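Local coordinates for protein bromoperoxidase A1 (Streptomyces aureofaciens, PDB 1A8Q) that halogenates organic compounds without a heme cofactor, being able to brominate and possibly serving as the chlorinating enzyme of 7-chlorotetracycline biosynthesis, at residues Thr215-Gly220 / Gln237-Ala242; Gly98-Tyr103 / Lys209-Pro214; Ser114-Ser119 / Glu262-Asp267; Val23-Trp28 / Asp74-Leu79. All blocks are in the same frame, centred on the assembly; numbering follows the deposited sequence.

How the contacts relate
Contacts 1, 3 and 4 pack a turn or helices on the central sheet of an alpha/beta hydrolase fold, contact 3 on one face; contact 2 joins a helix to a loop on the other, with contacts 1 and 4. Contacts 1 and 3 use neighbouring parallel strands, paired by Leu216 O to Leu117 N at 2.8 Å. Contacts 1 and 2 touch through Ile239 CG2 and Phe211 CB at 3.8 Å, while contacts 2 and 4 meet where Glu99 OE2 comes within 3.5 Å of Ile25 CG2. The catalytic triad is Ser94, Asp223 and His252; the side chain of Leu118 in contact 3 lies about 8 Å from those of both Ser94 and His252.

Contact 1: Thr215-Gly220 / Gln237-Ala242; sequences TLVVHG and QIIPNA
Thr215 and Ile239 pack closely, their side chains crossing at about a right angle. Ile239 CG2 sits against the threonine, 3.7 Å from Thr215 OG1, and its CD1 runs on to Thr215 CG2 at 4.0 Å. The threonine torsion (chi1 -63°) sets OG1 beside its own backbone N and CG2 anti to it, which offers both branches to the isoleucine. The hydroxyl has its polar partner in the chain just before, a hydrogen bond with Ile213 O, so toward Ile239 it serves as a van der Waals surface. Beside this pair the backbones themselves approach: Ala242 CA makes a CH...O contact with Thr215 O at 3.3 Å, with 133° at the hydrogen.

Farther along the strand the fit slackens, Val217 CG2 reaching Ile239 CD1 only at 4.5 Å. The solvent side is the turn itself. Here Ile239 to Ala242 form a type II beta turn, closed by a weak bond from Ala242 N to Ile239 O of 3.3 Å, and its two middle residues, Pro240 and Asn241, are exposed. Asn241 takes the positive phi (63°) that the third position of such a turn requires, and its amide leads off from the strand.

The turn is the end of the helical connection in a beta-alpha-beta unit: helix 232-238 crosses from strand 215-220 to the parallel strand 243-247, whose Glu243 is hydrogen-bonded to the backbone of Thr215. Ile239 also touches Leu117 of strand 112-118 and Leu208 of helix 205-208.

Contact 2: Gly98-Tyr103 / Lys209-Pro214; sequences GELARY and KKFDIP
Helix 96-107 follows the turn that carries the catalytic Ser94, and one flank of it, at Leu100 and Ala101, receives the ring of Phe211 from the loop leading into strand 215-220. The closest approach is Leu100 CD2 to Phe211 CZ, 3.7 Å, with Phe211 CE2 at 4.0 Å from the same methyl; the methyl comes at the ring obliquely while the two side chains cross at about a right angle. Leucine CG stands anti to the backbone N (chi1 -163°), which swings its end nearer to the ring than its first bond would suggest. Ala101 is met differently. Its CA lies near the ring plane at the edge, 4.1 Å from Phe211 CE1, so the small residue brings the aromatic rim close to the helix backbone.

No hydrogen bond crosses, and all three residues are buried. Leu100 continues into the sheet, touching Leu90, Ala92 and Leu117, while Phe211 also touches Ile239, so the ring lies between helix 96-107 and the residue that follows helix 232-238. A helix running off the nucleophile turn and packing on the central strands is a hallmark of the alpha/beta hydrolase fold, in which that turn is called the nucleophile elbow.

Contact 3: Ser114-Ser119 / Glu262-Asp267; sequences SAVLLS and EKFNRD
Leu118 and Phe264 come at each other from opposite directions, the leucine extending from the sheet and the ring from helix 260-272. The leucine lies over one face of the ring: its CD2 makes a CH-pi contact 4.0 Å from the ring centroid of Phe264 and 13° off the normal. The other branch, Leu118 CD1, stays on the same side of the ring but outside its outline, 3.9 Å from both Phe264 CE1 and CD1.

Val116, two residues earlier and on the same side of the strand, slides past the ring in the reverse sense and meets its edge, with Val116 CG1 near the ring plane and 4.2 Å from Phe264 CZ. Phe264 reaches this far because CG is anti to its backbone N (chi1 179°), extending the ring toward the sheet. Val116 continues the row onto Leu268 and Phe271 of the same helix, and Phe264 also touches Gln38 of helix 36-44.

Leu118 thus takes a face of the ring and Val116 an edge. The contact is buried and wholly apolar, which implies dispersion and the hydrophobic effect as its source of stability.

Contact 4: Val23-Trp28 / Asp74-Leu79; sequences VFIHGW and DDLNDL
Between 23-28 and 74-79 the CA atoms come nearest at Ile25 and Leu76, 9.0 Å apart, a spacing that side chains alone must bridge. Leu76 does this with its two methyls, one for each strand residue. Its CD2 meets Ile25 CD1 at 3.9 Å, the side chains crossing at about a right angle; its CD1 touches Val23 CG1 at 4.2 Å, and here the two chains slide past each other in opposite senses. The leucine CG is anti to the backbone N (chi1 174°), which extends the fork toward the sheet. Ile25 keeps CG1 beside its own N, its CD1 reaching the helix.

Just past the strand, His26 ND1 donates to Gly27 O at 2.8 Å with a nearly straight N-H...O angle of 168°. The acceptor lies close to the imidazole plane, and with NE2 also bonded the ring is held at both nitrogens. In relatives, the loop after a His-Gly pair at this place lines the oxyanion hole.

Glu99, hydrogen-bonded through OE2 to His52 NE2 and salt-bridged to Arg54, lies with His52 against Ile25 and Leu76. Across the two segments only methyl groups meet, excluding water without any directional bond.

Contact 1: Thr215-Gly220 / Gln237-Ala242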
loop_
_atom_site.group_PDB
_atom_site.type_symbol
_atom_site.label_atom_id
_atom_site.label_comp_id
_atom_site.label_asym_id
_atom_site.label_seq_id
_atom_site.Cartn_x
_atom_site.Cartn_y
_atom_site.Cartn_z
ATOM N N THR A 215 -13.232 -9.216 0.259
ATOM C CA THR A 215 -12.031 -8.513 -0.162
ATOM C C THR A 215 -12.316 -7.859 -1.492
ATOM O O THR A 215 -12.883 -8.489 -2.396
ATOM C CB THR A 215 -10.844 -9.501 -0.321
ATOM O OG1 THR A 215 -10.546 -10.097 0.953
ATOM C CG2 THR A 215 -9.648 -8.703 -0.843
ATOM N N LEU A 216 -12.013 -6.578 -1.615
ATOM C CA LEU A 216 -12.126 -5.861 -2.855
ATOM C C LEU A 216 -10.730 -5.607 -3.418
ATOM O O LEU A 216 -9.888 -5.088 -2.684
ATOM C CB LEU A 216 -12.772 -4.485 -2.587
ATOM C CG LEU A 216 -12.836 -3.539 -3.778
ATOM C CD1 LEU A 216 -13.699 -4.010 -4.930
ATOM C CD2 LEU A 216 -13.355 -2.170 -3.282
ATOM N N VAL A 217 -10.525 -5.946 -4.659
ATOM C CA VAL A 217 -9.236 -5.712 -5.321
ATOM C C VAL A 217 -9.478 -4.663 -6.380
ATOM O O VAL A 217 -10.362 -4.803 -7.244
ATOM C CB VAL A 217 -8.713 -7.023 -5.965
ATOM C CG1 VAL A 217 -7.385 -6.715 -6.661
ATOM C CG2 VAL A 217 -8.525 -8.088 -4.885
ATOM N N VAL A 218 -8.820 -3.484 -6.298
ATOM C CA VAL A 218 -8.961 -2.426 -7.291
ATOM C C VAL A 218 -7.616 -2.235 -7.998
ATOM O O VAL A 218 -6.629 -2.258 -7.266
ATOM C CB VAL A 218 -9.330 -1.075 -6.608
ATOM C CG1 VAL A 218 -9.375 0.076 -7.604
ATOM C CG2 VAL A 218 -10.706 -1.236 -5.942
ATOM N N HIS A 219 -7.557 -2.070 -9.320
ATOM C CA HIS A 219 -6.239 -1.907 -9.929
ATOM C C HIS A 219 -6.423 -1.172 -11.239
ATOM O O HIS A 219 -7.411 -1.444 -11.958
ATOM C CB HIS A 219 -5.649 -3.308 -10.200
ATOM C CG HIS A 219 -4.157 -3.409 -10.129
ATOM N ND1 HIS A 219 -3.546 -4.089 -9.150
ATOM C CD2 HIS A 219 -3.198 -2.880 -10.930
ATOM C CE1 HIS A 219 -2.214 -4.014 -9.284
ATOM N NE2 HIS A 219 -1.995 -3.281 -10.357
ATOM N N GLY A 220 -5.508 -0.266 -11.541
ATOM C CA GLY A 220 -5.620 0.468 -12.811
ATOM C C GLY A 220 -4.993 -0.398 -13.903
ATOM O O GLY A 220 -3.960 -1.026 -13.659
ATOM N N GLN A 237 -8.475 -13.879 -8.220
ATOM C CA GLN A 237 -8.839 -15.292 -8.443
ATOM C C GLN A 237 -8.470 -16.193 -7.293
ATOM O O GLN A 237 -9.119 -17.245 -7.082
ATOM C CB GLN A 237 -8.168 -15.772 -9.728
ATOM C CG GLN A 237 -8.649 -15.147 -11.008
ATOM C CD GLN A 237 -10.101 -15.382 -11.390
ATOM O OE1 GLN A 237 -10.797 -16.260 -10.863
ATOM N NE2 GLN A 237 -10.597 -14.581 -12.342
ATOM N N ILE A 238 -7.432 -15.894 -6.528
ATOM C CA ILE A 238 -6.967 -16.728 -5.427
ATOM C C ILE A 238 -7.697 -16.489 -4.134
ATOM O O ILE A 238 -7.930 -17.401 -3.312
ATOM C CB ILE A 238 -5.455 -16.515 -5.168
ATOM C CG1 ILE A 238 -4.688 -16.862 -6.446
ATOM C CG2 ILE A 238 -4.981 -17.307 -3.955
ATOM C CD1 ILE A 238 -3.220 -16.506 -6.390
ATOM N N ILE A 239 -7.924 -15.202 -3.796
ATOM C CA ILE A 239 -8.622 -14.892 -2.556
ATOM C C ILE A 239 -10.067 -15.371 -2.654
ATOM O O ILE A 239 -10.757 -14.982 -3.586
ATOM C CB ILE A 239 -8.628 -13.349 -2.359
ATOM C CG1 ILE A 239 -7.176 -12.898 -2.125
ATOM C CG2 ILE A 239 -9.529 -12.993 -1.183
ATOM C CD1 ILE A 239 -7.072 -11.367 -2.232
ATOM N N PRO A 240 -10.537 -16.190 -1.728
ATOM C CA PRO A 240 -11.899 -16.696 -1.803
ATOM C C PRO A 240 -12.917 -15.568 -1.817
ATOM O O PRO A 240 -12.765 -14.648 -1.004
ATOM C CB PRO A 240 -12.031 -17.522 -0.535
ATOM C CG PRO A 240 -10.640 -17.934 -0.179
ATOM C CD PRO A 240 -9.785 -16.734 -0.577
ATOM N N ASN A 241 -13.892 -15.571 -2.695
ATOM C CA ASN A 241 -14.945 -14.577 -2.776
ATOM C C ASN A 241 -14.548 -13.135 -3.083
ATOM O O ASN A 241 -15.393 -12.243 -3.044
ATOM C CB ASN A 241 -15.766 -14.584 -1.460
ATOM C CG ASN A 241 -16.446 -15.933 -1.229
ATOM O OD1 ASN A 241 -16.963 -16.515 -2.177
ATOM N ND2 ASN A 241 -16.354 -16.435 -0.018
ATOM N N ALA A 242 -13.331 -12.875 -3.517
ATOM C CA ALA A 242 -12.898 -11.511 -3.825
ATOM C C ALA A 242 -13.639 -10.883 -4.978
ATOM O O ALA A 242 -14.051 -11.568 -5.938
ATOM C CB ALA A 242 -11.402 -11.608 -4.169
#

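Contact 2: Gly98-Tyr103 / Lys209-Pro214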
loop_
_atom_site.group_PDB
_atom_site.type_symbol
_atom_site.label_atom_id
_atom_site.label_comp_id
_atom_site.label_asym_id
_atom_site.label_seq_id
_atom_site.Cartn_x
_atom_site.Cartn_y
_atom_site.Cartn_z
ATOM N N GLY A 98 1.320 -6.328 0.666
ATOM C CA GLY A 98 2.062 -7.426 1.259
ATOM C C GLY A 98 1.991 -7.398 2.761
ATOM O O GLY A 98 2.026 -8.408 3.456
ATOM N N GLU A 99 2.023 -6.187 3.405
ATOM C CA GLU A 99 1.821 -6.080 4.845
ATOM C C GLU A 99 0.452 -6.619 5.253
ATOM O O GLU A 99 0.331 -7.320 6.271
ATOM C CB GLU A 99 1.987 -4.586 5.264
ATOM C CG GLU A 99 1.748 -4.335 6.759
ATOM C CD GLU A 99 2.074 -2.875 7.146
ATOM O OE1 GLU A 99 3.072 -2.360 6.615
ATOM O OE2 GLU A 99 1.313 -2.325 7.938
ATOM N N LEU A 100 -0.560 -6.307 4.472
ATOM C CA LEU A 100 -1.943 -6.766 4.739
ATOM C C LEU A 100 -1.996 -8.301 4.589
ATOM O O LEU A 100 -2.403 -8.939 5.542
ATOM C CB LEU A 100 -2.875 -6.107 3.734
ATOM C CG LEU A 100 -4.380 -6.137 4.090
ATOM C CD1 LEU A 100 -5.157 -5.207 3.132
ATOM C CD2 LEU A 100 -4.932 -7.535 3.912
ATOM N N ALA A 101 -1.452 -8.780 3.498
ATOM C CA ALA A 101 -1.476 -10.260 3.286
ATOM C C ALA A 101 -0.721 -10.999 4.351
ATOM O O ALA A 101 -1.166 -12.032 4.910
ATOM C CB ALA A 101 -0.919 -10.514 1.902
ATOM N N ARG A 102 0.486 -10.545 4.717
ATOM C CA ARG A 102 1.268 -11.257 5.721
ATOM C C ARG A 102 0.676 -11.110 7.095
ATOM O O ARG A 102 0.787 -12.009 7.913
ATOM C CB ARG A 102 2.759 -10.825 5.617
ATOM C CG ARG A 102 3.635 -11.539 6.640
ATOM C CD ARG A 102 3.726 -13.052 6.406
ATOM N NE ARG A 102 3.856 -13.369 5.009
ATOM C CZ ARG A 102 5.014 -13.424 4.349
ATOM N NH1 ARG A 102 6.137 -13.167 5.007
ATOM N NH2 ARG A 102 4.992 -13.736 3.054
ATOM N N TYR A 103 -0.030 -9.994 7.422
ATOM C CA TYR A 103 -0.785 -9.896 8.657
ATOM C C TYR A 103 -1.868 -10.999 8.718
ATOM O O TYR A 103 -1.946 -11.643 9.773
ATOM C CB TYR A 103 -1.445 -8.477 8.764
ATOM C CG TYR A 103 -2.291 -8.406 10.023
ATOM C CD1 TYR A 103 -1.804 -8.149 11.288
ATOM C CD2 TYR A 103 -3.657 -8.644 9.860
ATOM C CE1 TYR A 103 -2.656 -8.134 12.393
ATOM C CE2 TYR A 103 -4.514 -8.637 10.947
ATOM C CZ TYR A 103 -4.009 -8.388 12.186
ATOM O OH TYR A 103 -4.875 -8.380 13.253
ATOM N N LYS A 209 -4.548 -17.407 0.245
ATOM C CA LYS A 209 -5.505 -18.522 0.392
ATOM C C LYS A 209 -6.095 -18.593 1.793
ATOM O O LYS A 209 -7.106 -19.289 2.051
ATOM C CB LYS A 209 -4.768 -19.819 0.028
ATOM C CG LYS A 209 -4.369 -20.008 -1.426
ATOM C CD LYS A 209 -3.511 -21.280 -1.536
ATOM C CE LYS A 209 -3.084 -21.580 -2.956
ATOM N NZ LYS A 209 -2.265 -22.862 -2.972
ATOM N N LYS A 210 -5.533 -17.927 2.797
ATOM C CA LYS A 210 -6.035 -17.881 4.145
ATOM C C LYS A 210 -7.063 -16.773 4.364
ATOM O O LYS A 210 -7.605 -16.713 5.473
ATOM C CB LYS A 210 -4.895 -17.730 5.152
ATOM C CG LYS A 210 -3.937 -18.923 5.021
ATOM C CD LYS A 210 -2.896 -18.909 6.127
ATOM C CE LYS A 210 -2.506 -20.363 6.451
ATOM N NZ LYS A 210 -3.576 -20.977 7.309
ATOM N N PHE A 211 -7.334 -15.961 3.365
ATOM C CA PHE A 211 -8.338 -14.897 3.523
ATOM C C PHE A 211 -9.713 -15.566 3.656
ATOM O O PHE A 211 -9.953 -16.548 2.929
ATOM C CB PHE A 211 -8.324 -13.978 2.321
ATOM C CG PHE A 211 -7.295 -12.852 2.333
ATOM C CD1 PHE A 211 -5.970 -13.131 2.532
ATOM C CD2 PHE A 211 -7.709 -11.557 2.065
ATOM C CE1 PHE A 211 -5.017 -12.105 2.524
ATOM C CE2 PHE A 211 -6.769 -10.523 2.052
ATOM C CZ PHE A 211 -5.436 -10.809 2.279
ATOM N N ASP A 212 -10.526 -15.085 4.556
ATOM C CA ASP A 212 -11.880 -15.629 4.710
ATOM C C ASP A 212 -12.841 -14.477 4.997
ATOM O O ASP A 212 -13.749 -14.584 5.836
ATOM C CB ASP A 212 -11.868 -16.673 5.824
ATOM C CG ASP A 212 -11.481 -16.203 7.195
ATOM O OD1 ASP A 212 -11.026 -15.044 7.373
ATOM O OD2 ASP A 212 -11.639 -16.957 8.183
ATOM N N ILE A 213 -12.440 -13.276 4.567
ATOM C CA ILE A 213 -13.256 -12.067 4.748
ATOM C C ILE A 213 -13.491 -11.450 3.390
ATOM O O ILE A 213 -12.701 -11.680 2.475
ATOM C CB ILE A 213 -12.513 -11.033 5.629
ATOM C CG1 ILE A 213 -11.121 -10.728 5.056
ATOM C CG2 ILE A 213 -12.424 -11.544 7.071
ATOM C CD1 ILE A 213 -10.386 -9.665 5.876
ATOM N N PRO A 214 -14.544 -10.658 3.181
ATOM C CA PRO A 214 -14.823 -10.041 1.904
ATOM C C PRO A 214 -13.597 -9.192 1.515
ATOM O O PRO A 214 -13.128 -8.498 2.409
ATOM C CB PRO A 214 -16.042 -9.154 2.142
ATOM C CG PRO A 214 -16.639 -9.640 3.398
ATOM C CD PRO A 214 -15.598 -10.395 4.187
#

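Contact 3: Ser114-Ser119 / Glu262-Asp267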
loop_
_atom_site.group_PDB
_atom_site.type_symbol
_atom_site.label_atom_id
_atom_site.label_comp_id
_atom_site.label_asym_id
_atom_site.label_seq_id
_atom_site.Cartn_x
_atom_site.Cartn_y
_atom_site.Cartn_z
ATOM N N SER A 114 -13.133 -6.877 6.757
ATOM C CA SER A 114 -12.965 -6.939 5.314
ATOM C C SER A 114 -11.610 -6.288 4.927
ATOM O O SER A 114 -10.955 -5.750 5.811
ATOM C CB SER A 114 -14.099 -6.237 4.560
ATOM O OG SER A 114 -14.229 -4.892 5.090
ATOM N N ALA A 115 -11.268 -6.388 3.656
ATOM C CA ALA A 115 -9.963 -5.896 3.187
ATOM C C ALA A 115 -10.068 -5.350 1.786
ATOM O O ALA A 115 -10.922 -5.713 0.979
ATOM C CB ALA A 115 -8.952 -7.049 3.139
ATOM N N VAL A 116 -9.210 -4.340 1.507
ATOM C CA VAL A 116 -9.196 -3.735 0.181
ATOM C C VAL A 116 -7.740 -3.735 -0.289
ATOM O O VAL A 116 -6.900 -3.229 0.457
ATOM C CB VAL A 116 -9.672 -2.262 0.200
ATOM C CG1 VAL A 116 -9.586 -1.649 -1.184
ATOM C CG2 VAL A 116 -11.122 -2.201 0.736
ATOM N N LEU A 117 -7.493 -4.209 -1.496
ATOM C CA LEU A 117 -6.129 -4.236 -2.042
ATOM C C LEU A 117 -6.136 -3.300 -3.223
ATOM O O LEU A 117 -6.707 -3.587 -4.271
ATOM C CB LEU A 117 -5.788 -5.672 -2.496
ATOM C CG LEU A 117 -5.521 -6.697 -1.396
ATOM C CD1 LEU A 117 -5.263 -8.035 -2.124
ATOM C CD2 LEU A 117 -4.302 -6.424 -0.540
ATOM N N LEU A 118 -5.528 -2.112 -3.071
ATOM C CA LEU A 118 -5.487 -1.153 -4.177
ATOM C C LEU A 118 -4.136 -1.176 -4.847
ATOM O O LEU A 118 -3.105 -0.887 -4.180
ATOM C CB LEU A 118 -5.695 0.269 -3.533
ATOM C CG LEU A 118 -5.558 1.438 -4.516
ATOM C CD1 LEU A 118 -6.614 1.453 -5.603
ATOM C CD2 LEU A 118 -5.657 2.789 -3.766
ATOM N N SER A 119 -4.095 -1.536 -6.114
ATOM C CA SER A 119 -2.863 -1.555 -6.928
ATOM C C SER A 119 -1.765 -2.262 -6.155
ATOM O O SER A 119 -0.639 -1.738 -6.055
ATOM C CB SER A 119 -2.436 -0.110 -7.239
ATOM O OG SER A 119 -3.577 0.637 -7.753
ATOM N N GLU A 262 -11.611 10.451 -6.451
ATOM C CA GLU A 262 -13.032 10.476 -6.077
ATOM C C GLU A 262 -13.754 9.170 -6.473
ATOM O O GLU A 262 -14.654 8.750 -5.725
ATOM C CB GLU A 262 -13.736 11.647 -6.743
ATOM C CG GLU A 262 -13.247 12.977 -6.184
ATOM C CD GLU A 262 -11.963 13.518 -6.756
ATOM O OE1 GLU A 262 -11.366 13.047 -7.734
ATOM O OE2 GLU A 262 -11.438 14.533 -6.217
ATOM N N LYS A 263 -13.299 8.597 -7.574
ATOM C CA LYS A 263 -13.873 7.299 -7.992
ATOM C C LYS A 263 -13.543 6.260 -6.947
ATOM O O LYS A 263 -14.402 5.453 -6.536
ATOM C CB LYS A 263 -13.377 6.973 -9.398
ATOM C CG LYS A 263 -13.845 5.650 -9.991
ATOM C CD LYS A 263 -12.986 5.370 -11.236
ATOM C CE LYS A 263 -13.454 4.084 -11.906
ATOM N NZ LYS A 263 -12.976 4.126 -13.335
ATOM N N PHE A 264 -12.263 6.214 -6.465
ATOM C CA PHE A 264 -11.902 5.235 -5.458
ATOM C C PHE A 264 -12.645 5.493 -4.173
ATOM O O PHE A 264 -13.124 4.583 -3.498
ATOM C CB PHE A 264 -10.362 5.248 -5.178
ATOM C CG PHE A 264 -9.964 4.263 -4.119
ATOM C CD1 PHE A 264 -10.051 2.877 -4.367
ATOM C CD2 PHE A 264 -9.499 4.671 -2.885
ATOM C CE1 PHE A 264 -9.742 1.985 -3.366
ATOM C CE2 PHE A 264 -9.125 3.772 -1.905
ATOM C CZ PHE A 264 -9.241 2.415 -2.149
ATOM N N ASN A 265 -12.774 6.763 -3.736
ATOM C CA ASN A 265 -13.472 7.029 -2.496
ATOM C C ASN A 265 -14.929 6.492 -2.581
ATOM O O ASN A 265 -15.417 5.949 -1.587
ATOM C CB ASN A 265 -13.496 8.545 -2.255
ATOM C CG ASN A 265 -12.155 9.130 -1.817
ATOM O OD1 ASN A 265 -11.238 8.349 -1.571
ATOM N ND2 ASN A 265 -12.111 10.463 -1.708
ATOM N N ARG A 266 -15.537 6.686 -3.724
ATOM C CA ARG A 266 -16.939 6.226 -3.924
ATOM C C ARG A 266 -17.018 4.702 -3.823
ATOM O O ARG A 266 -17.824 4.150 -3.063
ATOM C CB ARG A 266 -17.374 6.692 -5.299
ATOM C CG ARG A 266 -18.851 6.668 -5.658
ATOM C CD ARG A 266 -19.108 7.872 -6.581
ATOM N NE ARG A 266 -20.389 8.526 -6.307
ATOM C CZ ARG A 266 -21.311 8.777 -7.239
ATOM N NH1 ARG A 266 -21.128 8.461 -8.519
ATOM N NH2 ARG A 266 -22.453 9.357 -6.897
ATOM N N ASP A 267 -16.080 4.007 -4.459
ATOM C CA ASP A 267 -16.050 2.542 -4.381
ATOM C C ASP A 267 -15.770 2.030 -2.984
ATOM O O ASP A 267 -16.263 0.996 -2.540
ATOM C CB ASP A 267 -15.057 1.912 -5.370
ATOM C CG ASP A 267 -15.577 1.950 -6.783
ATOM O OD1 ASP A 267 -16.838 2.004 -6.965
ATOM O OD2 ASP A 267 -14.815 1.954 -7.766
#

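Contact 4: Val23-Trp28 / Asp74-Leu79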
loop_
_atom_site.group_PDB
_atom_site.type_symbol
_atom_site.label_atom_id
_atom_site.label_comp_id
_atom_site.label_asym_id
_atom_site.label_seq_id
_atom_site.Cartn_x
_atom_site.Cartn_y
_atom_site.Cartn_z
ATOM N N VAL A 23 -8.334 1.012 8.638
ATOM C CA VAL A 23 -6.889 1.226 8.845
ATOM C C VAL A 23 -6.236 1.175 7.476
ATOM O O VAL A 23 -6.325 0.193 6.726
ATOM C CB VAL A 23 -6.287 0.170 9.778
ATOM C CG1 VAL A 23 -4.762 0.259 9.820
ATOM C CG2 VAL A 23 -6.861 0.272 11.197
ATOM N N PHE A 24 -5.524 2.243 7.134
ATOM C CA PHE A 24 -4.931 2.406 5.814
ATOM C C PHE A 24 -3.436 2.107 5.865
ATOM O O PHE A 24 -2.776 2.548 6.819
ATOM C CB PHE A 24 -5.123 3.846 5.310
ATOM C CG PHE A 24 -6.559 4.191 4.977
ATOM C CD1 PHE A 24 -7.365 4.671 5.998
ATOM C CD2 PHE A 24 -7.011 4.028 3.686
ATOM C CE1 PHE A 24 -8.702 4.997 5.678
ATOM C CE2 PHE A 24 -8.346 4.358 3.370
ATOM C CZ PHE A 24 -9.148 4.850 4.388
ATOM N N ILE A 25 -2.978 1.357 4.854
ATOM C CA ILE A 25 -1.592 0.850 4.858
ATOM C C ILE A 25 -0.925 1.306 3.589
ATOM O O ILE A 25 -1.222 0.948 2.453
ATOM C CB ILE A 25 -1.623 -0.719 4.844
ATOM C CG1 ILE A 25 -2.398 -1.247 6.064
ATOM C CG2 ILE A 25 -0.186 -1.271 4.899
ATOM C CD1 ILE A 25 -2.713 -2.747 5.935
ATOM N N HIS A 26 0.030 2.283 3.724
ATOM C CA HIS A 26 0.579 2.946 2.574
ATOM C C HIS A 26 1.647 2.190 1.769
ATOM O O HIS A 26 2.131 1.198 2.282
ATOM C CB HIS A 26 1.237 4.310 3.003
ATOM C CG HIS A 26 2.486 4.158 3.826
ATOM N ND1 HIS A 26 3.730 4.010 3.263
ATOM C CD2 HIS A 26 2.645 4.137 5.195
ATOM C CE1 HIS A 26 4.615 3.904 4.245
ATOM N NE2 HIS A 26 4.015 3.969 5.398
ATOM N N GLY A 27 1.953 2.723 0.588
ATOM C CA GLY A 27 2.965 2.052 -0.258
ATOM C C GLY A 27 4.340 2.731 -0.172
ATOM O O GLY A 27 4.542 3.673 0.571
ATOM N N TRP A 28 5.261 2.209 -0.990
ATOM C CA TRP A 28 6.621 2.761 -1.042
ATOM C C TRP A 28 6.629 3.877 -2.039
ATOM O O TRP A 28 6.028 3.775 -3.126
ATOM C CB TRP A 28 7.473 1.588 -1.566
ATOM C CG TRP A 28 8.937 1.775 -1.877
ATOM C CD1 TRP A 28 9.973 1.547 -1.048
ATOM C CD2 TRP A 28 9.501 2.163 -3.140
ATOM N NE1 TRP A 28 11.168 1.781 -1.683
ATOM C CE2 TRP A 28 10.897 2.154 -2.969
ATOM C CE3 TRP A 28 8.990 2.506 -4.390
ATOM C CZ2 TRP A 28 11.798 2.473 -3.992
ATOM C CZ3 TRP A 28 9.869 2.831 -5.415
ATOM C CH2 TRP A 28 11.265 2.811 -5.192
ATOM N N ASP A 74 3.895 -7.550 12.010
ATOM C CA ASP A 74 3.889 -7.603 13.447
ATOM C C ASP A 74 3.752 -6.177 14.006
ATOM O O ASP A 74 3.186 -5.983 15.075
ATOM C CB ASP A 74 5.098 -8.302 14.072
ATOM C CG ASP A 74 5.141 -9.792 13.755
ATOM O OD1 ASP A 74 4.187 -10.356 13.237
ATOM O OD2 ASP A 74 6.221 -10.412 14.016
ATOM N N ASP A 75 4.386 -5.211 13.320
ATOM C CA ASP A 75 4.189 -3.814 13.735
ATOM C C ASP A 75 2.714 -3.445 13.572
ATOM O O ASP A 75 2.179 -2.830 14.503
ATOM C CB ASP A 75 5.049 -2.872 12.894
ATOM C CG ASP A 75 6.542 -2.964 13.205
ATOM O OD1 ASP A 75 6.988 -3.599 14.161
ATOM O OD2 ASP A 75 7.287 -2.312 12.426
ATOM N N LEU A 76 2.071 -3.860 12.498
ATOM C CA LEU A 76 0.633 -3.611 12.310
ATOM C C LEU A 76 -0.153 -4.310 13.412
ATOM O O LEU A 76 -1.043 -3.715 14.041
ATOM C CB LEU A 76 0.217 -4.046 10.898
ATOM C CG LEU A 76 -1.295 -3.981 10.600
ATOM C CD1 LEU A 76 -1.724 -2.515 10.634
ATOM C CD2 LEU A 76 -1.612 -4.594 9.247
ATOM N N ASN A 77 0.238 -5.552 13.756
ATOM C CA ASN A 77 -0.429 -6.250 14.862
ATOM C C ASN A 77 -0.325 -5.489 16.168
ATOM O O ASN A 77 -1.281 -5.408 16.955
ATOM C CB ASN A 77 0.119 -7.677 15.021
ATOM C CG ASN A 77 -0.523 -8.401 16.196
ATOM O OD1 ASN A 77 0.113 -8.764 17.188
ATOM N ND2 ASN A 77 -1.813 -8.584 16.101
ATOM N N ASP A 78 0.847 -4.899 16.443
ATOM C CA ASP A 78 1.021 -4.140 17.689
ATOM C C ASP A 78 0.094 -2.924 17.712
ATOM O O ASP A 78 -0.456 -2.636 18.773
ATOM C CB ASP A 78 2.472 -3.680 17.897
ATOM C CG ASP A 78 3.410 -4.806 18.309
ATOM O OD1 ASP A 78 2.932 -5.877 18.764
ATOM O OD2 ASP A 78 4.626 -4.621 18.159
ATOM N N LEU A 79 -0.106 -2.260 16.583
ATOM C CA LEU A 79 -0.968 -1.077 16.527
ATOM C C LEU A 79 -2.426 -1.477 16.740
ATOM O O LEU A 79 -3.137 -0.867 17.533
ATOM C CB LEU A 79 -0.802 -0.409 15.151
ATOM C CG LEU A 79 -1.714 0.799 14.889
ATOM C CD1 LEU A 79 -1.276 2.001 15.692
ATOM C CD2 LEU A 79 -1.701 1.119 13.394
#